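Local coordinates for molybdopterin biosynthesis moeA protein (Pyrococcus horikoshii, PDB 1WU2) that probably takes part in the late steps of molybdenum cofactor biosynthesis, helping to insert molybdenum into molybdopterin, at residues 187-192 and 211-216; 228-233 and 248-253; 294-299 and 304-309. All coordinates share one frame; numbering follows the deposited sequence.

Along the chain from the N terminus, the three contacts close one after another; none nests in or crosses another, and all lie in the probable molybdopterin-binding domain. Interaction 1 closes the loop from strand 184-190 to helix 212-222. The chain then runs into edge strand 226-233, and interaction 2 closes the next loop, across helices 237-240 and 243-249, to the start of strand 252-255. Interaction 3 is the shortest closure, between the end of strand 293-295 and helix 300-319. Strands 226-233, 184-190, 252-255 and 293-295 lie side by side in one sheet, probably hydrogen-bonded, for example L233 N to I189 O and F294 N to I253 O. N212 and L216 also meet residues of interaction 3.

Interaction 1 of 3, residues 187-192 and 211-216; sequences IIITGS and TNSIML
I187 and L216 form the apolar side of this buried contact: CD1 at the end of the I187 side chain comes within 3.9 Å of L216 CB, the two side chains crossing at a slant. Two residues on, I189 turns the same way from the strand and meets S213. Its CG1 places itself beside the backbone N (chi1 -76°) and its CD1 folds back, bringing CD1 to 4.0 Å from S213 CB, with CG1 equally near. Strand 184-190 and helix 212-222 thus pack in the manner of a beta-alpha-beta unit, the helix lying on the sheet and the chain returning as the parallel neighbour strand 226-233. The axes of the short segments run nearly antiparallel, 160° apart, and approach to 9.2 Å. V303 of helix 300-319 and V254 of strand 252-255 touch L216 as well, extending the apolar layer.

A water molecule supplies the polar link. S213 OG, placed opposite the backbone N (chi1 -175°), turns to a water 3.0 Å away, and that water donates a weak bond to the backbone O of I187, 3.5 Å off. The S213 side chain leaves the helix to one side, so its CB packs on I189 while OG reaches the water. In the first turn of the helix, E210 OE2 accepts from S213 N, while L216 N bonds to N212 O at 2.9 Å.

Interaction 2 of 3, residues 228-233 and 248-253; sequences ILYGVL and KNECDI
Y230 and E250 reach toward each other from opposite directions, and the phenol meets the carboxylate edge-on: E250 CD lies in the ring plane, with the two flat groups 81° apart. Y230 OH donates to E250 OE1 at 2.7 Å, approaching on the syn side of the carboxylate but 30° out of its plane. N249 crosses the tyrosine at a slant, its amide turned 29° from the ring, and its ND2 donates to the same hydroxyl at 3.2 Å, the bond staying near the amide plane. The hydroxyl thus gives one bond and receives another. These bonds join edge strand 226-233 to the turn where helix 243-249 gives way to strand 252-255, the closing end of a crossover that passes strand 184-190 to reach the parallel strand beyond it. The E250 chain is bent at chi2, and its OE1 also lies 3.1 Å from I228 CG2. A phenylalanine in place of Y230 would probably keep the ring but leave E250 OE1 and N249 ND2 without the hydroxyl they share. K184 of strand 184-190 touches both E250 and I228.

Interaction 3 of 3, residues 294-299 and 304-309; sequences FIMSGY and FAQFNL
Q306 and M296 pass each other in opposite directions, and the van der Waals part of the contact lies between them: M296 CE rests 3.8 Å from Q306 CB, near the root of the glutamine. The selenomethionine chain is bent at chi2 and chi3, which sets its methyl CE against the base of Q306. Farther out, S297 CB packs 3.5 Å from Q306 NE2. F287 and V311 touch M296, adding to the surrounding apolar packing.

The polar part belongs to the Q306 amide. Its CG stands opposite the carbonyl carbon (chi1 -77°) and the chain beyond runs extended, carrying the amide from helix 300-319 to the backbone at the end of strand 293-295. There OE1 lies 3.1 Å from S297 N and 3.3 Å from M296 CA, while NE2 is bonded to the backbone O of G284. S297 OG is hydrogen-bonded to S302 OG, tying the turn to the first turn of helix 300-319.

Within the helix, N308 ND2 donates to F304 O at 2.9 Å and the amide nitrogen sits over the F304 ring, 3.2 Å above its plane. N308 N reaches the same carbonyl oxygen from the opposite face.

The buried amide that Q306 carries from the helix to the strand end is held at NE2 by a backbone acceptor, which probably fixes which of its two ends faces S297 N.

Interaction 1 of 3, residues 187-192 and 211-216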
ATOM      1  N   ILE A 187      17.410  15.882   0.874  1.00 30.52           N
ATOM      2  CA  ILE A 187      16.747  16.254   2.121  1.00 30.86           C
ATOM      3  C   ILE A 187      17.708  17.082   2.971  1.00 31.53           C
ATOM      4  O   ILE A 187      18.690  16.553   3.493  1.00 31.53           O
ATOM      5  CB  ILE A 187      16.287  14.990   2.894  1.00 30.77           C
ATOM      6  CG1 ILE A 187      15.204  14.240   2.107  1.00 30.79           C
ATOM      7  CG2 ILE A 187      15.768  15.365   4.280  1.00 30.54           C
ATOM      8  CD1 ILE A 187      14.795  12.906   2.714  1.00 30.34           C
ATOM      9  N   ILE A 188      17.425  18.378   3.093  1.00 32.35           N
ATOM     10  CA  ILE A 188      18.188  19.282   3.950  1.00 33.12           C
ATOM     11  C   ILE A 188      17.323  19.697   5.125  1.00 33.83           C
ATOM     12  O   ILE A 188      16.266  20.274   4.927  1.00 33.93           O
ATOM     13  CB  ILE A 188      18.585  20.565   3.190  1.00 33.07           C
ATOM     14  CG1 ILE A 188      19.354  20.245   1.912  1.00 33.40           C
ATOM     15  CG2 ILE A 188      19.420  21.467   4.085  1.00 33.12           C
ATOM     16  CD1 ILE A 188      19.485  21.443   0.980  1.00 33.70           C
ATOM     17  N   ILE A 189      17.769  19.417   6.344  1.00 34.88           N
ATOM     18  CA  ILE A 189      17.092  19.921   7.534  1.00 35.71           C
ATOM     19  C   ILE A 189      17.808  21.201   7.970  1.00 36.49           C
ATOM     20  O   ILE A 189      19.021  21.316   7.815  1.00 36.73           O
ATOM     21  CB  ILE A 189      17.077  18.858   8.664  1.00 35.80           C
ATOM     22  CG1 ILE A 189      16.037  17.752   8.410  1.00 35.98           C
ATOM     23  CG2 ILE A 189      16.720  19.492   9.992  1.00 35.82           C
ATOM     24  CD1 ILE A 189      15.846  17.314   6.980  1.00 36.13           C
ATOM     25  N   THR A 190      17.054  22.168   8.492  1.00 37.34           N
ATOM     26  CA  THR A 190      17.611  23.451   8.933  1.00 38.05           C
ATOM     27  C   THR A 190      17.081  23.819  10.318  1.00 38.54           C
ATOM     28  O   THR A 190      15.906  23.597  10.615  1.00 38.45           O
ATOM     29  CB  THR A 190      17.281  24.565   7.892  1.00 38.12           C
ATOM     30  OG1 THR A 190      18.384  24.744   6.993  1.00 38.65           O
ATOM     31  CG2 THR A 190      17.117  25.942   8.532  1.00 38.40           C
ATOM     32  N   GLY A 191      17.952  24.390  11.151  1.00 39.24           N
ATOM     33  CA  GLY A 191      17.592  24.805  12.499  1.00 39.82           C
ATOM     34  C   GLY A 191      18.687  24.535  13.518  1.00 40.43           C
ATOM     35  O   GLY A 191      19.090  23.387  13.701  1.00 40.40           O
ATOM     36  N   SER A 192      19.157  25.594  14.180  1.00 41.27           N
ATOM     37  CA  SER A 192      20.177  25.489  15.232  1.00 41.98           C
ATOM     38  C   SER A 192      19.580  24.879  16.497  1.00 42.72           C
ATOM     39  O   SER A 192      20.285  24.289  17.316  1.00 42.79           O
ATOM     40  CB  SER A 192      20.760  26.866  15.566  1.00 41.96           C
ATOM     41  OG  SER A 192      20.911  27.666  14.408  1.00 42.15           O
ATOM     42  N   THR A 211      13.215  15.066  13.639  1.00 33.59           N
ATOM     43  CA  THR A 211      12.263  14.005  13.328  1.00 32.88           C
ATOM     44  C   THR A 211      11.860  13.948  11.844  1.00 32.11           C
ATOM     45  O   THR A 211      11.567  12.873  11.324  1.00 31.85           O
ATOM     46  CB  THR A 211      11.029  14.183  14.258  1.00 32.90           C
ATOM     47  OG1 THR A 211      11.227  13.426  15.462  1.00 33.12           O
ATOM     48  CG2 THR A 211       9.765  13.598  13.670  1.00 32.85           C
ATOM     49  N   ASN A 212      11.854  15.093  11.170  1.00 31.29           N
ATOM     50  CA  ASN A 212      11.411  15.169   9.780  1.00 30.92           C
ATOM     51  C   ASN A 212      12.310  14.462   8.779  1.00 30.43           C
ATOM     52  O   ASN A 212      11.851  14.080   7.707  1.00 30.23           O
ATOM     53  CB  ASN A 212      11.254  16.626   9.350  1.00 30.91           C
ATOM     54  CG  ASN A 212      10.094  17.307  10.036  1.00 31.16           C
ATOM     55  OD1 ASN A 212       9.204  16.652  10.587  1.00 31.50           O
ATOM     56  ND2 ASN A 212      10.097  18.630  10.013  1.00 30.90           N
ATOM     57  N   SER A 213      13.583  14.292   9.122  1.00 29.74           N
ATOM     58  CA  SER A 213      14.526  13.669   8.207  1.00 29.42           C
ATOM     59  C   SER A 213      14.144  12.217   7.971  1.00 28.65           C
ATOM     60  O   SER A 213      13.922  11.807   6.835  1.00 28.20           O
ATOM     61  CB  SER A 213      15.952  13.743   8.747  1.00 29.39           C
ATOM     62  OG  SER A 213      16.854  13.226   7.788  1.00 30.39           O
ATOM     63  N   ILE A 214      14.067  11.453   9.056  1.00 28.13           N
ATOM     64  CA  ILE A 214      13.725  10.037   8.981  1.00 27.80           C
ATOM     65  C   ILE A 214      12.307   9.805   8.444  1.00 27.59           C
ATOM     66  O   ILE A 214      12.070   8.817   7.754  1.00 27.53           O
ATOM     67  CB  ILE A 214      13.944   9.337  10.358  1.00 27.76           C
ATOM     68  CG1 ILE A 214      13.765   7.817  10.247  1.00 27.67           C
ATOM     69  CG2 ILE A 214      13.000   9.885  11.425  1.00 27.88           C
ATOM     70  CD1 ILE A 214      14.632   7.149   9.204  1.00 27.63           C
HETATM   71  N   MSE A 215      11.381  10.718   8.738  1.00 27.33           N
HETATM   72  CA  MSE A 215      10.011  10.590   8.241  1.00 27.28           C
HETATM   73  C   MSE A 215       9.957  10.804   6.737  1.00 26.73           C
HETATM   74  O   MSE A 215       9.267  10.077   6.030  1.00 26.47           O
HETATM   75  CB  MSE A 215       9.058  11.568   8.926  1.00 27.43           C
HETATM   76  CG  MSE A 215       7.603  11.358   8.506  1.00 28.75           C
HETATM   77 SE   MSE A 215       6.352  12.547   9.377  1.00 32.39          SE
HETATM   78  CE  MSE A 215       6.835  14.195   8.477  1.00 31.54           C
ATOM     79  N   LEU A 216      10.685  11.804   6.256  1.00 26.35           N
ATOM     80  CA  LEU A 216      10.751  12.083   4.827  1.00 26.13           C
ATOM     81  C   LEU A 216      11.502  10.995   4.058  1.00 25.90           C
ATOM     82  O   LEU A 216      11.182  10.733   2.908  1.00 25.91           O
ATOM     83  CB  LEU A 216      11.385  13.453   4.563  1.00 26.14           C
ATOM     84  CG  LEU A 216      10.491  14.659   4.863  1.00 26.05           C
ATOM     85  CD1 LEU A 216      11.311  15.945   4.814  1.00 26.14           C
ATOM     86  CD2 LEU A 216       9.322  14.733   3.894  1.00 25.73           C
TER
HETATM   87  O   HOH W   1      19.132  14.520   6.302  1.00 43.51           O

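Interaction 2 of 3, residues 228-233 and 248-253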
ATOM      1  N   ILE A 228      18.280  11.095  -0.269  1.00 34.44           N
ATOM      2  CA  ILE A 228      19.701  11.329  -0.052  1.00 35.27           C
ATOM      3  C   ILE A 228      19.863  12.404   1.019  1.00 35.95           C
ATOM      4  O   ILE A 228      19.449  13.546   0.827  1.00 35.98           O
ATOM      5  CB  ILE A 228      20.378  11.743  -1.373  1.00 35.33           C
ATOM      6  CG1 ILE A 228      20.516  10.527  -2.298  1.00 35.61           C
ATOM      7  CG2 ILE A 228      21.761  12.346  -1.123  1.00 35.35           C
ATOM      8  CD1 ILE A 228      20.195  10.822  -3.732  1.00 35.74           C
ATOM      9  N   LEU A 229      20.474  12.025   2.139  1.00 36.94           N
ATOM     10  CA  LEU A 229      20.614  12.901   3.297  1.00 37.75           C
ATOM     11  C   LEU A 229      21.817  13.820   3.156  1.00 38.53           C
ATOM     12  O   LEU A 229      22.926  13.360   2.875  1.00 38.54           O
ATOM     13  CB  LEU A 229      20.793  12.078   4.572  1.00 37.83           C
ATOM     14  CG  LEU A 229      19.642  11.175   5.025  1.00 38.29           C
ATOM     15  CD1 LEU A 229      19.732   9.795   4.379  1.00 38.68           C
ATOM     16  CD2 LEU A 229      19.646  11.062   6.547  1.00 38.42           C
ATOM     17  N   TYR A 230      21.593  15.114   3.359  1.00 39.48           N
ATOM     18  CA  TYR A 230      22.677  16.084   3.484  1.00 40.27           C
ATOM     19  C   TYR A 230      22.813  16.573   4.929  1.00 41.48           C
ATOM     20  O   TYR A 230      23.664  17.408   5.230  1.00 41.56           O
ATOM     21  CB  TYR A 230      22.459  17.245   2.518  1.00 39.98           C
ATOM     22  CG  TYR A 230      22.532  16.810   1.074  1.00 38.99           C
ATOM     23  CD1 TYR A 230      23.731  16.867   0.367  1.00 38.12           C
ATOM     24  CD2 TYR A 230      21.409  16.319   0.421  1.00 38.09           C
ATOM     25  CE1 TYR A 230      23.807  16.458  -0.958  1.00 37.24           C
ATOM     26  CE2 TYR A 230      21.473  15.906  -0.901  1.00 37.79           C
ATOM     27  CZ  TYR A 230      22.678  15.976  -1.588  1.00 37.49           C
ATOM     28  OH  TYR A 230      22.753  15.572  -2.903  1.00 36.41           O
ATOM     29  N   GLY A 231      21.975  16.039   5.815  1.00 42.98           N
ATOM     30  CA  GLY A 231      22.096  16.259   7.246  1.00 44.22           C
ATOM     31  C   GLY A 231      21.423  17.512   7.772  1.00 45.38           C
ATOM     32  O   GLY A 231      20.823  18.282   7.019  1.00 45.55           O
ATOM     33  N   VAL A 232      21.533  17.699   9.086  1.00 46.75           N
ATOM     34  CA  VAL A 232      21.003  18.871   9.774  1.00 47.83           C
ATOM     35  C   VAL A 232      22.040  19.986   9.722  1.00 48.83           C
ATOM     36  O   VAL A 232      23.214  19.762  10.013  1.00 48.84           O
ATOM     37  CB  VAL A 232      20.674  18.560  11.255  1.00 47.89           C
ATOM     38  CG1 VAL A 232      20.068  19.779  11.948  1.00 48.06           C
ATOM     39  CG2 VAL A 232      19.739  17.359  11.362  1.00 47.99           C
ATOM     40  N   LEU A 233      21.594  21.185   9.357  1.00 50.11           N
ATOM     41  CA  LEU A 233      22.470  22.344   9.202  1.00 51.19           C
ATOM     42  C   LEU A 233      22.056  23.445  10.180  1.00 52.15           C
ATOM     43  O   LEU A 233      20.887  23.524  10.549  1.00 52.23           O
ATOM     44  CB  LEU A 233      22.376  22.883   7.772  1.00 51.22           C
ATOM     45  CG  LEU A 233      23.282  22.285   6.690  1.00 51.39           C
ATOM     46  CD1 LEU A 233      23.471  20.779   6.839  1.00 51.55           C
ATOM     47  CD2 LEU A 233      22.711  22.613   5.320  1.00 51.40           C
ATOM     48  N   LYS A 248      22.299  19.918  -8.101  1.00 40.82           N
ATOM     49  CA  LYS A 248      23.162  19.250  -9.071  1.00 40.53           C
ATOM     50  C   LYS A 248      23.061  17.731  -8.927  1.00 40.18           C
ATOM     51  O   LYS A 248      22.837  17.024  -9.908  1.00 40.29           O
ATOM     52  CB  LYS A 248      24.622  19.684  -8.889  1.00 40.55           C
ATOM     53  CG  LYS A 248      24.890  21.175  -9.105  1.00 40.91           C
ATOM     54  CD  LYS A 248      24.351  21.672 -10.441  1.00 41.36           C
ATOM     55  CE  LYS A 248      25.046  22.951 -10.901  1.00 41.69           C
ATOM     56  NZ  LYS A 248      25.909  22.717 -12.095  1.00 41.86           N
ATOM     57  N   ASN A 249      23.218  17.244  -7.699  1.00 39.76           N
ATOM     58  CA  ASN A 249      23.206  15.808  -7.405  1.00 39.50           C
ATOM     59  C   ASN A 249      21.845  15.139  -7.620  1.00 39.25           C
ATOM     60  O   ASN A 249      21.786  13.936  -7.874  1.00 39.22           O
ATOM     61  CB  ASN A 249      23.638  15.559  -5.952  1.00 39.51           C
ATOM     62  CG  ASN A 249      25.131  15.771  -5.720  1.00 39.67           C
ATOM     63  OD1 ASN A 249      25.886  16.085  -6.643  1.00 40.64           O
ATOM     64  ND2 ASN A 249      25.562  15.594  -4.472  1.00 38.67           N
ATOM     65  N   GLU A 250      20.764  15.913  -7.521  1.00 38.92           N
ATOM     66  CA  GLU A 250      19.409  15.359  -7.473  1.00 38.78           C
ATOM     67  C   GLU A 250      18.461  15.928  -8.512  1.00 38.41           C
ATOM     68  O   GLU A 250      18.719  16.966  -9.119  1.00 38.51           O
ATOM     69  CB  GLU A 250      18.789  15.602  -6.098  1.00 38.92           C
ATOM     70  CG  GLU A 250      19.046  14.495  -5.097  1.00 39.43           C
ATOM     71  CD  GLU A 250      19.994  14.897  -4.003  1.00 40.17           C
ATOM     72  OE1 GLU A 250      20.654  14.000  -3.451  1.00 42.35           O
ATOM     73  OE2 GLU A 250      20.086  16.101  -3.691  1.00 42.02           O
ATOM     74  N   CYS A 251      17.343  15.229  -8.677  1.00 37.94           N
ATOM     75  CA  CYS A 251      16.283  15.635  -9.586  1.00 37.60           C
ATOM     76  C   CYS A 251      15.418  16.700  -8.910  1.00 37.16           C
ATOM     77  O   CYS A 251      15.090  17.722  -9.513  1.00 36.92           O
ATOM     78  CB  CYS A 251      15.436  14.421  -9.986  1.00 37.69           C
ATOM     79  SG  CYS A 251      16.385  12.934 -10.404  1.00 38.21           S
ATOM     80  N   ASP A 252      15.037  16.438  -7.662  1.00 36.79           N
ATOM     81  CA  ASP A 252      14.397  17.444  -6.815  1.00 36.51           C
ATOM     82  C   ASP A 252      15.035  17.438  -5.427  1.00 36.15           C
ATOM     83  O   ASP A 252      15.765  16.513  -5.078  1.00 36.02           O
ATOM     84  CB  ASP A 252      12.864  17.254  -6.768  1.00 36.54           C
ATOM     85  CG  ASP A 252      12.398  16.303  -5.663  1.00 37.08           C
ATOM     86  OD1 ASP A 252      12.768  16.503  -4.490  1.00 38.34           O
ATOM     87  OD2 ASP A 252      11.626  15.341  -5.866  1.00 37.37           O
ATOM     88  N   ILE A 253      14.775  18.485  -4.652  1.00 35.75           N
ATOM     89  CA  ILE A 253      15.319  18.602  -3.302  1.00 35.48           C
ATOM     90  C   ILE A 253      14.282  19.204  -2.342  1.00 35.50           C
ATOM     91  O   ILE A 253      13.559  20.134  -2.680  1.00 35.25           O
ATOM     92  CB  ILE A 253      16.717  19.360  -3.284  1.00 35.31           C
ATOM     93  CG1 ILE A 253      16.751  20.517  -2.281  1.00 34.78           C
ATOM     94  CG2 ILE A 253      17.129  19.850  -4.678  1.00 35.35           C
ATOM     95  CD1 ILE A 253      17.125  20.083  -0.891  1.00 34.56           C
TER

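Interaction 3 of 3, residues 294-299 and 304-309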
ATOM      1  N   PHE A 294      11.633  22.300  -2.831  1.00 33.40           N
ATOM      2  CA  PHE A 294      10.399  22.331  -2.057  1.00 33.71           C
ATOM      3  C   PHE A 294      10.706  22.883  -0.666  1.00 34.33           C
ATOM      4  O   PHE A 294      11.411  22.241   0.109  1.00 34.25           O
ATOM      5  CB  PHE A 294       9.833  20.909  -1.911  1.00 33.58           C
ATOM      6  CG  PHE A 294       9.359  20.291  -3.204  1.00 33.14           C
ATOM      7  CD1 PHE A 294       8.011  20.016  -3.401  1.00 33.18           C
ATOM      8  CD2 PHE A 294      10.255  19.959  -4.209  1.00 32.85           C
ATOM      9  CE1 PHE A 294       7.567  19.439  -4.582  1.00 33.14           C
ATOM     10  CE2 PHE A 294       9.815  19.385  -5.393  1.00 33.00           C
ATOM     11  CZ  PHE A 294       8.471  19.123  -5.579  1.00 33.09           C
ATOM     12  N   ILE A 295      10.180  24.066  -0.354  1.00 35.15           N
ATOM     13  CA  ILE A 295      10.351  24.672   0.970  1.00 35.96           C
ATOM     14  C   ILE A 295       9.269  24.144   1.920  1.00 36.54           C
ATOM     15  O   ILE A 295       8.085  24.417   1.732  1.00 36.34           O
ATOM     16  CB  ILE A 295      10.281  26.232   0.916  1.00 36.07           C
ATOM     17  CG1 ILE A 295      10.920  26.811  -0.359  1.00 36.47           C
ATOM     18  CG2 ILE A 295      10.943  26.834   2.150  1.00 36.23           C
ATOM     19  CD1 ILE A 295      12.346  26.368  -0.631  1.00 36.87           C
HETATM   20  N   MSE A 296       9.686  23.409   2.948  1.00 37.46           N
HETATM   21  CA  MSE A 296       8.762  22.744   3.868  1.00 38.37           C
HETATM   22  C   MSE A 296       8.766  23.427   5.243  1.00 38.70           C
HETATM   23  O   MSE A 296       9.550  24.346   5.486  1.00 38.72           O
HETATM   24  CB  MSE A 296       9.096  21.249   4.004  1.00 38.71           C
HETATM   25  CG  MSE A 296       9.769  20.615   2.785  1.00 40.15           C
HETATM   26 SE   MSE A 296       8.819  19.070   2.040  1.00 43.45          SE
HETATM   27  CE  MSE A 296       7.412  20.029   1.227  1.00 43.03           C
ATOM     28  N   SER A 297       7.914  22.939   6.146  1.00 39.13           N
ATOM     29  CA  SER A 297       7.494  23.702   7.329  1.00 39.38           C
ATOM     30  C   SER A 297       8.200  23.393   8.655  1.00 39.46           C
ATOM     31  O   SER A 297       8.069  24.163   9.609  1.00 39.68           O
ATOM     32  CB  SER A 297       5.983  23.542   7.528  1.00 39.47           C
ATOM     33  OG  SER A 297       5.669  23.344   8.895  1.00 39.62           O
ATOM     34  N   GLY A 298       8.893  22.261   8.749  1.00 39.51           N
ATOM     35  CA  GLY A 298       9.644  21.930   9.953  1.00 39.30           C
ATOM     36  C   GLY A 298       8.911  21.196  11.061  1.00 39.08           C
ATOM     37  O   GLY A 298       9.547  20.470  11.827  1.00 39.14           O
ATOM     38  N   TYR A 299       7.599  21.376  11.166  1.00 38.80           N
ATOM     39  CA  TYR A 299       6.816  20.644  12.159  1.00 38.68           C
ATOM     40  C   TYR A 299       6.188  19.405  11.510  1.00 37.74           C
ATOM     41  O   TYR A 299       5.558  19.518  10.464  1.00 37.52           O
ATOM     42  CB  TYR A 299       5.772  21.563  12.803  1.00 39.09           C
ATOM     43  CG  TYR A 299       6.391  22.461  13.862  1.00 41.13           C
ATOM     44  CD1 TYR A 299       6.283  23.850  13.785  1.00 42.86           C
ATOM     45  CD2 TYR A 299       7.124  21.917  14.923  1.00 42.70           C
ATOM     46  CE1 TYR A 299       6.874  24.673  14.749  1.00 43.70           C
ATOM     47  CE2 TYR A 299       7.712  22.726  15.884  1.00 43.69           C
ATOM     48  CZ  TYR A 299       7.586  24.100  15.793  1.00 44.00           C
ATOM     49  OH  TYR A 299       8.174  24.892  16.751  1.00 44.52           O
ATOM     50  N   PHE A 304       3.970  16.513   6.733  1.00 25.85           N
ATOM     51  CA  PHE A 304       3.214  15.365   6.232  1.00 25.35           C
ATOM     52  C   PHE A 304       2.135  15.808   5.250  1.00 24.97           C
ATOM     53  O   PHE A 304       1.980  15.219   4.185  1.00 24.77           O
ATOM     54  CB  PHE A 304       2.580  14.613   7.404  1.00 25.22           C
ATOM     55  CG  PHE A 304       1.860  13.347   7.011  1.00 24.97           C
ATOM     56  CD1 PHE A 304       2.551  12.148   6.882  1.00 24.44           C
ATOM     57  CD2 PHE A 304       0.484  13.350   6.807  1.00 24.54           C
ATOM     58  CE1 PHE A 304       1.890  10.979   6.536  1.00 24.12           C
ATOM     59  CE2 PHE A 304      -0.184  12.186   6.461  1.00 24.52           C
ATOM     60  CZ  PHE A 304       0.519  10.997   6.324  1.00 24.73           C
ATOM     61  N   ALA A 305       1.395  16.846   5.620  1.00 24.73           N
ATOM     62  CA  ALA A 305       0.363  17.413   4.756  1.00 24.51           C
ATOM     63  C   ALA A 305       0.973  18.006   3.485  1.00 24.30           C
ATOM     64  O   ALA A 305       0.410  17.880   2.399  1.00 23.92           O
ATOM     65  CB  ALA A 305      -0.419  18.470   5.504  1.00 24.59           C
ATOM     66  N   GLN A 306       2.130  18.643   3.627  1.00 24.12           N
ATOM     67  CA  GLN A 306       2.835  19.208   2.482  1.00 24.11           C
ATOM     68  C   GLN A 306       3.367  18.118   1.554  1.00 23.91           C
ATOM     69  O   GLN A 306       3.422  18.307   0.344  1.00 23.59           O
ATOM     70  CB  GLN A 306       3.981  20.101   2.949  1.00 24.20           C
ATOM     71  CG  GLN A 306       3.514  21.463   3.442  1.00 24.73           C
ATOM     72  CD  GLN A 306       4.611  22.250   4.131  1.00 25.18           C
ATOM     73  OE1 GLN A 306       5.701  21.725   4.382  1.00 24.84           O
ATOM     74  NE2 GLN A 306       4.329  23.512   4.438  1.00 25.08           N
ATOM     75  N   PHE A 307       3.747  16.977   2.121  1.00 23.90           N
ATOM     76  CA  PHE A 307       4.276  15.882   1.321  1.00 23.99           C
ATOM     77  C   PHE A 307       3.156  15.235   0.513  1.00 23.92           C
ATOM     78  O   PHE A 307       3.298  15.018  -0.684  1.00 23.85           O
ATOM     79  CB  PHE A 307       4.973  14.831   2.190  1.00 24.25           C
ATOM     80  CG  PHE A 307       5.517  13.675   1.399  1.00 24.70           C
ATOM     81  CD1 PHE A 307       6.812  13.700   0.909  1.00 24.97           C
ATOM     82  CD2 PHE A 307       4.715  12.584   1.109  1.00 25.35           C
ATOM     83  CE1 PHE A 307       7.300  12.649   0.159  1.00 25.27           C
ATOM     84  CE2 PHE A 307       5.198  11.529   0.360  1.00 25.34           C
ATOM     85  CZ  PHE A 307       6.490  11.559  -0.117  1.00 25.43           C
ATOM     86  N   ASN A 308       2.042  14.941   1.172  1.00 23.77           N
ATOM     87  CA  ASN A 308       0.901  14.306   0.517  1.00 23.67           C
ATOM     88  C   ASN A 308       0.228  15.190  -0.532  1.00 23.50           C
ATOM     89  O   ASN A 308      -0.245  14.692  -1.555  1.00 23.59           O
ATOM     90  CB  ASN A 308      -0.122  13.853   1.562  1.00 23.69           C
ATOM     91  CG  ASN A 308       0.262  12.545   2.216  1.00 23.75           C
ATOM     92  OD1 ASN A 308       0.064  11.477   1.640  1.00 24.49           O
ATOM     93  ND2 ASN A 308       0.823  12.619   3.420  1.00 24.24           N
ATOM     94  N   LEU A 309       0.211  16.498  -0.291  1.00 23.27           N
ATOM     95  CA  LEU A 309      -0.484  17.439  -1.172  1.00 23.28           C
ATOM     96  C   LEU A 309       0.381  17.926  -2.336  1.00 23.15           C
ATOM     97  O   LEU A 309      -0.153  18.397  -3.337  1.00 22.89           O
ATOM     98  CB  LEU A 309      -1.010  18.646  -0.377  1.00 23.25           C
ATOM     99  CG  LEU A 309      -2.156  18.352   0.596  1.00 23.65           C
ATOM    100  CD1 LEU A 309      -2.406  19.536   1.503  1.00 24.12           C
ATOM    101  CD2 LEU A 309      -3.430  17.991  -0.148  1.00 24.26           C
TER